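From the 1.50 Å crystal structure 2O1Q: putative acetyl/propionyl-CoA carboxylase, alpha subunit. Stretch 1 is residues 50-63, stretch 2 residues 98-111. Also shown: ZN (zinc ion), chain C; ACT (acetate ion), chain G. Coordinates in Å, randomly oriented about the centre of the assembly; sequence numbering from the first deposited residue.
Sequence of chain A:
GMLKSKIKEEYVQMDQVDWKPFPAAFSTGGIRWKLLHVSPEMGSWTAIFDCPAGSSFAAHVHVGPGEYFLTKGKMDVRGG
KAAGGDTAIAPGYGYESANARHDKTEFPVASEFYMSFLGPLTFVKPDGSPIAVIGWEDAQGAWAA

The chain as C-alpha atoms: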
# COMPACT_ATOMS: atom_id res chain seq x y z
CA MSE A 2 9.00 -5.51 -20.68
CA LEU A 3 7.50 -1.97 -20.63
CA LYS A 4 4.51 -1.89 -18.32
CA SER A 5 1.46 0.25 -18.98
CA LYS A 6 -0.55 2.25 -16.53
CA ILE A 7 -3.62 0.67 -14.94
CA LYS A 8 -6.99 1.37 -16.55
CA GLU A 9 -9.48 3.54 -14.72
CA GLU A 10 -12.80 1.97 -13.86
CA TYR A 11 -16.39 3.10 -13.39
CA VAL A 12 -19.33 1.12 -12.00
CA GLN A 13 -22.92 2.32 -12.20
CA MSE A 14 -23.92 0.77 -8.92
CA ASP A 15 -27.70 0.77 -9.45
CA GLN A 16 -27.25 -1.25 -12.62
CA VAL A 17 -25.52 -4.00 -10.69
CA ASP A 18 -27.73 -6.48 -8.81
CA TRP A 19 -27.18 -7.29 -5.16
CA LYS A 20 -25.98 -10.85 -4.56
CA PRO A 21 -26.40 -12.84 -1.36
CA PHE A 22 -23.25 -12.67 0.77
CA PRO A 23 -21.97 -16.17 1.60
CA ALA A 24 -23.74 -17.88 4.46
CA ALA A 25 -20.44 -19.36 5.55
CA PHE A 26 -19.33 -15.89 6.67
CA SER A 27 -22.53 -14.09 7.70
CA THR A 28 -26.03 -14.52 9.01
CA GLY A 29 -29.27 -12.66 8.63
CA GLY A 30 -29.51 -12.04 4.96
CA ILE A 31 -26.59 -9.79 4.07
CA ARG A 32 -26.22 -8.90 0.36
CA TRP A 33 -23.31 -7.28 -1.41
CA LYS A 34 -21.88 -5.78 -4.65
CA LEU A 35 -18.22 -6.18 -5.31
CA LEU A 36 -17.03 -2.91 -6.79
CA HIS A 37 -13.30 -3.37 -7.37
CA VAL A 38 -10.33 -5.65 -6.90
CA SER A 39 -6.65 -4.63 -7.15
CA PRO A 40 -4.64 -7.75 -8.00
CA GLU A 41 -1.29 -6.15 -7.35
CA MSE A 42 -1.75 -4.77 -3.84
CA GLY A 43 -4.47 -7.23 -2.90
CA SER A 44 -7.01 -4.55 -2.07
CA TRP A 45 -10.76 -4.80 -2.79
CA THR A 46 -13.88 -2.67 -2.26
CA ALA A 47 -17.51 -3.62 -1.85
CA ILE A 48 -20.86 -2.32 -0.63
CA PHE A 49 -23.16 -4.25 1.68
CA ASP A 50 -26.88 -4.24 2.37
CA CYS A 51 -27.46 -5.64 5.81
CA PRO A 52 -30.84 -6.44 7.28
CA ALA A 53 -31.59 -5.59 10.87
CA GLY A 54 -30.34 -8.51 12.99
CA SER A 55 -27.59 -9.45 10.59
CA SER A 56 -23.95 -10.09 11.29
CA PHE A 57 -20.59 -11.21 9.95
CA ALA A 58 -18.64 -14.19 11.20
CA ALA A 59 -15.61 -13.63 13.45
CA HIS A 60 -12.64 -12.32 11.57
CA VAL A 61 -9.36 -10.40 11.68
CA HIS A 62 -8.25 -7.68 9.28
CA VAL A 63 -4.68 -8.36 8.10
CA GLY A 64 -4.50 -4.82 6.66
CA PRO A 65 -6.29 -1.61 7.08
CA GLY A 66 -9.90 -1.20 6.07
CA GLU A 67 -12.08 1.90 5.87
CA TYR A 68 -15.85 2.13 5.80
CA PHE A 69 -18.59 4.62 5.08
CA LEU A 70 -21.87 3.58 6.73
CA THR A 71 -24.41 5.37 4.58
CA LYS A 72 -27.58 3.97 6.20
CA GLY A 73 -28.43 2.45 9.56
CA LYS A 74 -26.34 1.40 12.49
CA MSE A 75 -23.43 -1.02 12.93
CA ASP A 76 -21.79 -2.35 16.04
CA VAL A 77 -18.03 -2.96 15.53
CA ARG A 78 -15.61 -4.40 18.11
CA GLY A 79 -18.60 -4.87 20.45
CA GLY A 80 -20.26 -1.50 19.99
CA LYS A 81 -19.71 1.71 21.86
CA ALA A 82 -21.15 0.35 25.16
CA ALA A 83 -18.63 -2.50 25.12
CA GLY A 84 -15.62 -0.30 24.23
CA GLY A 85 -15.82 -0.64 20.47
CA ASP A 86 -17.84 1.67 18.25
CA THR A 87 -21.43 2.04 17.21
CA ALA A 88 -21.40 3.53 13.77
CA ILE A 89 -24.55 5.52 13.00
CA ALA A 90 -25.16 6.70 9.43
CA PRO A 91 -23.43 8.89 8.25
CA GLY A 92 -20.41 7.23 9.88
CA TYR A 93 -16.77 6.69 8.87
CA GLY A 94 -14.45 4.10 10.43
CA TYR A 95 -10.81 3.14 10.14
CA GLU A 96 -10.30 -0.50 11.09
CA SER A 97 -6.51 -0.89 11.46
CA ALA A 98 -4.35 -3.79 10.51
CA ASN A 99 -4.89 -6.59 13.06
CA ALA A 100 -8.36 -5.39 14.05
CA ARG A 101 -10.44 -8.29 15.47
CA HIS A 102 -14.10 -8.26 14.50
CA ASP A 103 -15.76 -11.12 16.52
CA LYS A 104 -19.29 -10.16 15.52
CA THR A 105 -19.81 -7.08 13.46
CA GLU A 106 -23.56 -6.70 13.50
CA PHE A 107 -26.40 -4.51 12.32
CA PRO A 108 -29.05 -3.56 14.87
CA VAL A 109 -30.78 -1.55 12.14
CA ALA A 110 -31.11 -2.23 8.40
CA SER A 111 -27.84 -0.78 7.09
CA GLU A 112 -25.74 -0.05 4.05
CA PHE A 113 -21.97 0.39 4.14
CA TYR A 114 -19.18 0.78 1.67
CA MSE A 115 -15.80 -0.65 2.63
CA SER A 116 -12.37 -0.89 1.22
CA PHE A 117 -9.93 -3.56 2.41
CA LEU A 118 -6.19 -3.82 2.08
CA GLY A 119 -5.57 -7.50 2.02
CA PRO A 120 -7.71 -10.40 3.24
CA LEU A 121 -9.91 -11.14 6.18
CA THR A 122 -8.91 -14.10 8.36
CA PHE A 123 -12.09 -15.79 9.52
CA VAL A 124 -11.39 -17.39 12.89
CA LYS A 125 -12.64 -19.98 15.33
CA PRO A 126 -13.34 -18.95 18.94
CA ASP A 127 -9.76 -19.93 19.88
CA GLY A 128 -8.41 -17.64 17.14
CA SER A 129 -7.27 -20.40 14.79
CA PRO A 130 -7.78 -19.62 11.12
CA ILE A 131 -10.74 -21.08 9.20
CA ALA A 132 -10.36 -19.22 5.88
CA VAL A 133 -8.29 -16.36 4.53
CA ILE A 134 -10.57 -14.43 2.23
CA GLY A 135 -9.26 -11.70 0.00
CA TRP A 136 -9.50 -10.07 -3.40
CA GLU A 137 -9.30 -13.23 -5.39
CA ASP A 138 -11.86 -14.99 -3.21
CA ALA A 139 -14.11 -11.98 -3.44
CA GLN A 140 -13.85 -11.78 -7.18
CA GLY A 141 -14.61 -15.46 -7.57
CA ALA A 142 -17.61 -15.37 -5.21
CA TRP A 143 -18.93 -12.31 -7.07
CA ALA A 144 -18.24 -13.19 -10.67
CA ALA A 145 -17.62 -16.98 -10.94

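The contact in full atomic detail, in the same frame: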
# COMPACT_ATOMS: atom_id res chain seq x y z
N ASP A 50 -25.49 -4.53 2.00
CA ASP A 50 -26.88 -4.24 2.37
C ASP A 50 -27.19 -5.26 3.45
O ASP A 50 -27.24 -6.45 3.19
CB ASP A 50 -27.79 -4.43 1.17
CG ASP A 50 -29.23 -4.14 1.50
OD1 ASP A 50 -29.47 -3.09 2.12
OD2 ASP A 50 -30.09 -4.94 1.14
N CYS A 51 -27.44 -4.78 4.66
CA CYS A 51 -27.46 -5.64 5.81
C CYS A 51 -28.75 -5.47 6.57
O CYS A 51 -28.98 -4.42 7.15
CB CYS A 51 -26.31 -5.29 6.73
SG CYS A 51 -24.66 -5.26 6.04
N PRO A 52 -29.58 -6.50 6.57
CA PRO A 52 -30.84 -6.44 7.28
C PRO A 52 -30.62 -6.24 8.76
O PRO A 52 -29.61 -6.63 9.26
CB PRO A 52 -31.45 -7.81 7.02
CG PRO A 52 -30.84 -8.17 5.73
CD PRO A 52 -29.49 -7.75 5.81
N ALA A 53 -31.60 -5.65 9.41
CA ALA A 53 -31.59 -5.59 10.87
C ALA A 53 -31.45 -6.99 11.43
O ALA A 53 -32.11 -7.94 10.94
CB ALA A 53 -32.88 -4.99 11.34
N GLY A 54 -30.58 -7.17 12.43
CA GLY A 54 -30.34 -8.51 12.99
C GLY A 54 -29.19 -9.28 12.37
O GLY A 54 -28.85 -10.38 12.83
N SER A 55 -28.67 -8.77 11.27
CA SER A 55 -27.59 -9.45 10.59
C SER A 55 -26.17 -9.23 11.17
O SER A 55 -25.94 -8.35 11.99
CB SER A 55 -27.60 -9.15 9.08
OG SER A 55 -27.29 -7.81 8.82
N SER A 56 -25.28 -10.12 10.78
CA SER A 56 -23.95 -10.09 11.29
C SER A 56 -22.95 -10.78 10.41
O SER A 56 -23.34 -11.65 9.64
CB SER A 56 -23.83 -10.66 12.72
OG SER A 56 -24.21 -12.05 12.76
N PHE A 57 -21.66 -10.47 10.57
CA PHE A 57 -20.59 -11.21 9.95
C PHE A 57 -19.87 -12.14 10.90
O PHE A 57 -19.81 -11.85 12.08
CB PHE A 57 -19.58 -10.25 9.45
CG PHE A 57 -20.01 -9.49 8.25
CD1 PHE A 57 -19.94 -10.04 6.99
CD2 PHE A 57 -20.44 -8.19 8.38
CE1 PHE A 57 -20.29 -9.27 5.83
CE2 PHE A 57 -20.79 -7.45 7.32
CZ PHE A 57 -20.74 -7.98 6.01
N ALA A 58 -19.35 -13.24 10.38
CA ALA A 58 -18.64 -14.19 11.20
C ALA A 58 -17.35 -13.56 11.71
O ALA A 58 -16.77 -12.63 11.11
CB ALA A 58 -18.33 -15.45 10.41
N ALA A 59 -16.84 -14.15 12.81
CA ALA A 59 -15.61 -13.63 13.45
C ALA A 59 -14.45 -13.60 12.50
O ALA A 59 -14.22 -14.57 11.78
CB ALA A 59 -15.25 -14.47 14.67
N HIS A 60 -13.71 -12.51 12.50
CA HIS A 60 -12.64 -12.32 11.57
C HIS A 60 -11.66 -11.29 12.05
O HIS A 60 -11.94 -10.48 12.97
CB HIS A 60 -13.17 -11.98 10.17
CG HIS A 60 -13.85 -10.67 10.09
ND1 HIS A 60 -15.20 -10.52 10.31
CD2 HIS A 60 -13.37 -9.44 9.78
CE1 HIS A 60 -15.51 -9.24 10.14
NE2 HIS A 60 -14.42 -8.57 9.85
N VAL A 61 -10.48 -11.33 11.43
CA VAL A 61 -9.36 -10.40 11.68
C VAL A 61 -8.94 -9.75 10.36
O VAL A 61 -8.86 -10.42 9.32
CB VAL A 61 -8.20 -11.09 12.34
CG1 VAL A 61 -7.11 -10.07 12.74
CG2 VAL A 61 -8.70 -11.83 13.58
N HIS A 62 -8.79 -8.44 10.41
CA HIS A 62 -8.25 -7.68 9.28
C HIS A 62 -6.73 -7.75 9.29
O HIS A 62 -6.09 -7.33 10.23
CB HIS A 62 -8.68 -6.22 9.34
CG HIS A 62 -10.15 -6.05 9.14
ND1 HIS A 62 -10.66 -5.51 7.99
CD2 HIS A 62 -11.21 -6.45 9.89
CE1 HIS A 62 -11.98 -5.49 8.08
NE2 HIS A 62 -12.34 -6.13 9.17
N VAL A 63 -6.16 -8.25 8.21
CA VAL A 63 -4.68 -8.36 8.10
C VAL A 63 -4.09 -7.03 7.63
O VAL A 63 -2.91 -6.83 7.77
CB VAL A 63 -4.18 -9.55 7.22
CG1 VAL A 63 -4.85 -10.86 7.63
CG2 VAL A 63 -4.26 -9.24 5.76
N ALA A 98 -4.96 -2.48 10.59
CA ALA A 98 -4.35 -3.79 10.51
C ALA A 98 -4.37 -4.46 11.90
O ALA A 98 -3.99 -3.89 12.93
CB ALA A 98 -2.91 -3.67 10.03
N ASN A 99 -4.76 -5.73 11.88
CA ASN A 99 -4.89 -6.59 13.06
C ASN A 99 -6.20 -6.44 13.79
O ASN A 99 -6.41 -7.12 14.81
CB ASN A 99 -3.71 -6.48 14.05
CG ASN A 99 -2.40 -6.88 13.43
OD1 ASN A 99 -2.34 -7.35 12.31
ND2 ASN A 99 -1.35 -6.69 14.17
N ALA A 100 -7.07 -5.52 13.37
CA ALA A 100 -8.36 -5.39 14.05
C ALA A 100 -9.13 -6.71 14.10
O ALA A 100 -9.27 -7.37 13.08
CB ALA A 100 -9.27 -4.29 13.38
N ARG A 101 -9.66 -7.06 15.28
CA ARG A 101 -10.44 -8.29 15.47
C ARG A 101 -11.91 -7.95 15.58
O ARG A 101 -12.32 -7.17 16.46
CB ARG A 101 -10.09 -8.98 16.78
CG ARG A 101 -8.64 -9.36 16.90
N HIS A 102 -12.67 -8.53 14.67
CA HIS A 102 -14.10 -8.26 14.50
C HIS A 102 -14.86 -9.55 14.81
O HIS A 102 -15.14 -10.33 13.88
CB HIS A 102 -14.37 -7.82 13.02
CG HIS A 102 -13.92 -6.42 12.66
ND1 HIS A 102 -13.88 -5.88 11.34
CD2 HIS A 102 -13.45 -5.46 13.49
CE1 HIS A 102 -13.49 -4.62 11.46
NE2 HIS A 102 -13.19 -4.37 12.73
N ASP A 103 -15.07 -9.86 16.10
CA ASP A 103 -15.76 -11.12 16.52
C ASP A 103 -17.17 -11.25 16.00
O ASP A 103 -17.59 -12.33 15.57
CB ASP A 103 -15.78 -11.23 18.05
CG ASP A 103 -14.44 -11.50 18.62
OD1 ASP A 103 -13.46 -11.66 17.87
OD2 ASP A 103 -14.37 -11.55 19.85
N LYS A 104 -17.92 -10.16 16.00
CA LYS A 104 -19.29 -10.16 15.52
C LYS A 104 -19.72 -8.75 15.17
O LYS A 104 -20.44 -8.08 15.92
CB LYS A 104 -20.24 -10.79 16.54
CG LYS A 104 -21.64 -11.02 15.97
CD LYS A 104 -22.52 -11.75 16.96
CE LYS A 104 -23.82 -12.14 16.29
NZ LYS A 104 -24.82 -12.69 17.26
N THR A 105 -19.33 -8.31 13.99
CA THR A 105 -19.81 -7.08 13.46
C THR A 105 -21.25 -7.33 13.14
O THR A 105 -21.57 -8.31 12.48
CB THR A 105 -19.07 -6.66 12.23
OG1 THR A 105 -17.70 -6.40 12.57
CG2 THR A 105 -19.69 -5.37 11.59
N GLU A 106 -22.12 -6.46 13.61
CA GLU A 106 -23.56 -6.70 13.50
C GLU A 106 -24.31 -5.40 13.26
O GLU A 106 -23.82 -4.32 13.54
CB GLU A 106 -24.06 -7.50 14.69
CG GLU A 106 -24.01 -6.81 15.99
CD GLU A 106 -24.48 -7.69 17.12
OE1 GLU A 106 -24.53 -8.94 17.04
OE2 GLU A 106 -24.80 -7.10 18.13
N PHE A 107 -25.55 -5.57 12.85
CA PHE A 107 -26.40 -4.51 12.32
C PHE A 107 -27.73 -4.48 13.02
O PHE A 107 -28.67 -5.16 12.67
CB PHE A 107 -26.52 -4.73 10.82
CG PHE A 107 -25.19 -4.68 10.15
CD1 PHE A 107 -24.65 -3.47 9.79
CD2 PHE A 107 -24.44 -5.85 9.98
CE1 PHE A 107 -23.34 -3.44 9.24
CE2 PHE A 107 -23.20 -5.81 9.46
CZ PHE A 107 -22.65 -4.58 9.08
N PRO A 108 -27.81 -3.73 14.12
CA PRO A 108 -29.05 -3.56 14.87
C PRO A 108 -30.19 -3.00 14.06
O PRO A 108 -31.34 -3.35 14.30
CB PRO A 108 -28.67 -2.57 15.96
CG PRO A 108 -27.27 -2.31 15.85
CD PRO A 108 -26.69 -3.03 14.75
N VAL A 109 -29.84 -2.19 13.04
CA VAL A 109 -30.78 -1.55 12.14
C VAL A 109 -30.40 -1.93 10.70
O VAL A 109 -29.23 -2.22 10.42
CB VAL A 109 -30.67 0.01 12.37
CG1 VAL A 109 -31.48 0.79 11.36
CG2 VAL A 109 -31.12 0.34 13.81
N ALA A 110 -31.38 -1.97 9.81
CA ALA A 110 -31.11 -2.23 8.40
C ALA A 110 -30.10 -1.17 7.97
O ALA A 110 -30.31 0.03 8.21
CB ALA A 110 -32.38 -2.14 7.64
N SER A 111 -28.99 -1.64 7.36
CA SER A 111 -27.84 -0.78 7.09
C SER A 111 -27.26 -0.95 5.70
O SER A 111 -27.45 -1.96 5.03
CB SER A 111 -26.77 -1.06 8.13
OG SER A 111 -27.23 -0.83 9.45
ZN ZN C . -14.25 -6.60 9.85
C ACT G . -16.37 -5.67 9.12
O ACT G . -16.46 -6.49 10.06
OXT ACT G . -15.19 -5.53 8.72
CH3 ACT G . -17.49 -4.89 8.50
O HOH W 1 -17.60 -10.01 12.48
O HOH W 2 -19.90 -13.89 14.63
O HOH W 3 -12.25 -12.08 15.56
O HOH W 4 -1.20 -8.05 9.34

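The two stretches run antiparallel and are joined by short runs of backbone hydrogen bonds. At one end Cys51 and Ser111 bond in both directions: Cys51 N to Ser111 O and Ser111 N to Cys51 O are each 2.8 Å. A type II turn from Pro52 to Ser55 follows. Gly54 sits in it with phi 92°, where a CB would jam against the preceding carbonyl, and its N donates to Phe107 O at 2.8 Å. Ser55 takes the p rotamer, which brings OG to 2.6 Å from Pro52 O in a hydrogen bond that closes the turn. Further along, Phe57 N donates to Thr105 O at 2.9 Å.

Phe107 has the largest area covered by the other stretch. Its chi1 is m and its chi2 is -84°. One ring face receives Cys51, itself in m: SG lies 3.7 Å from the centroid of the Phe107 ring, and CB lies 3.8 Å from that centroid. Both are close to the ring normal, so the sulfur and the CH group meet the pi cloud. The Phe107 rim meets the Phe57 rim, with CE2 of Phe57 3.6 Å from CE2 of Phe107. The planes are at 71° and neither ring covers the other.

The histidines are set for metal. His60 and His102 form a hydrogen-bonded pair, with His102 N to His60 O at 2.7 Å and His60 N to His102 O at 2.9 Å. Their side chains therefore lie on the same face of the sheet. Zinc is bound by His60 NE2 at 2.0 Å, His62 NE2 at 2.1 Å and His102 ND1 at 1.7 Å. His60 is p, while His62 and His102 are m; these conformations bring the three nitrogens together. The 2.7 Å between His62 NE2 and His102 ND1 reflects shared coordination, not a hydrogen bond. His60 ND1 donates to Ala58 O at 2.7 Å, which fixes the ring and leaves NE2 for zinc. His102 CB packs over one face of the His60 ring, 3.5 Å from its centroid.

Acetate, probably from the crystallisation liquor, completes the site through both oxygens. Thr105, in m, donates from OG1 to acetate O at 2.8 Å.

Beyond the site, His62 N donates to Ala100 O at 2.9 Å, and Asn99 N to His62 O at 2.7 Å. Val61, in t, lies beside Arg101, with CG2 of Val61 4.1 Å from CG of Arg101; the Arg101 side chain is not modelled past CG. Water 3 links the stretches, donating to His60 O at 3.1 Å and to Asp103 OD1 at 2.6 Å.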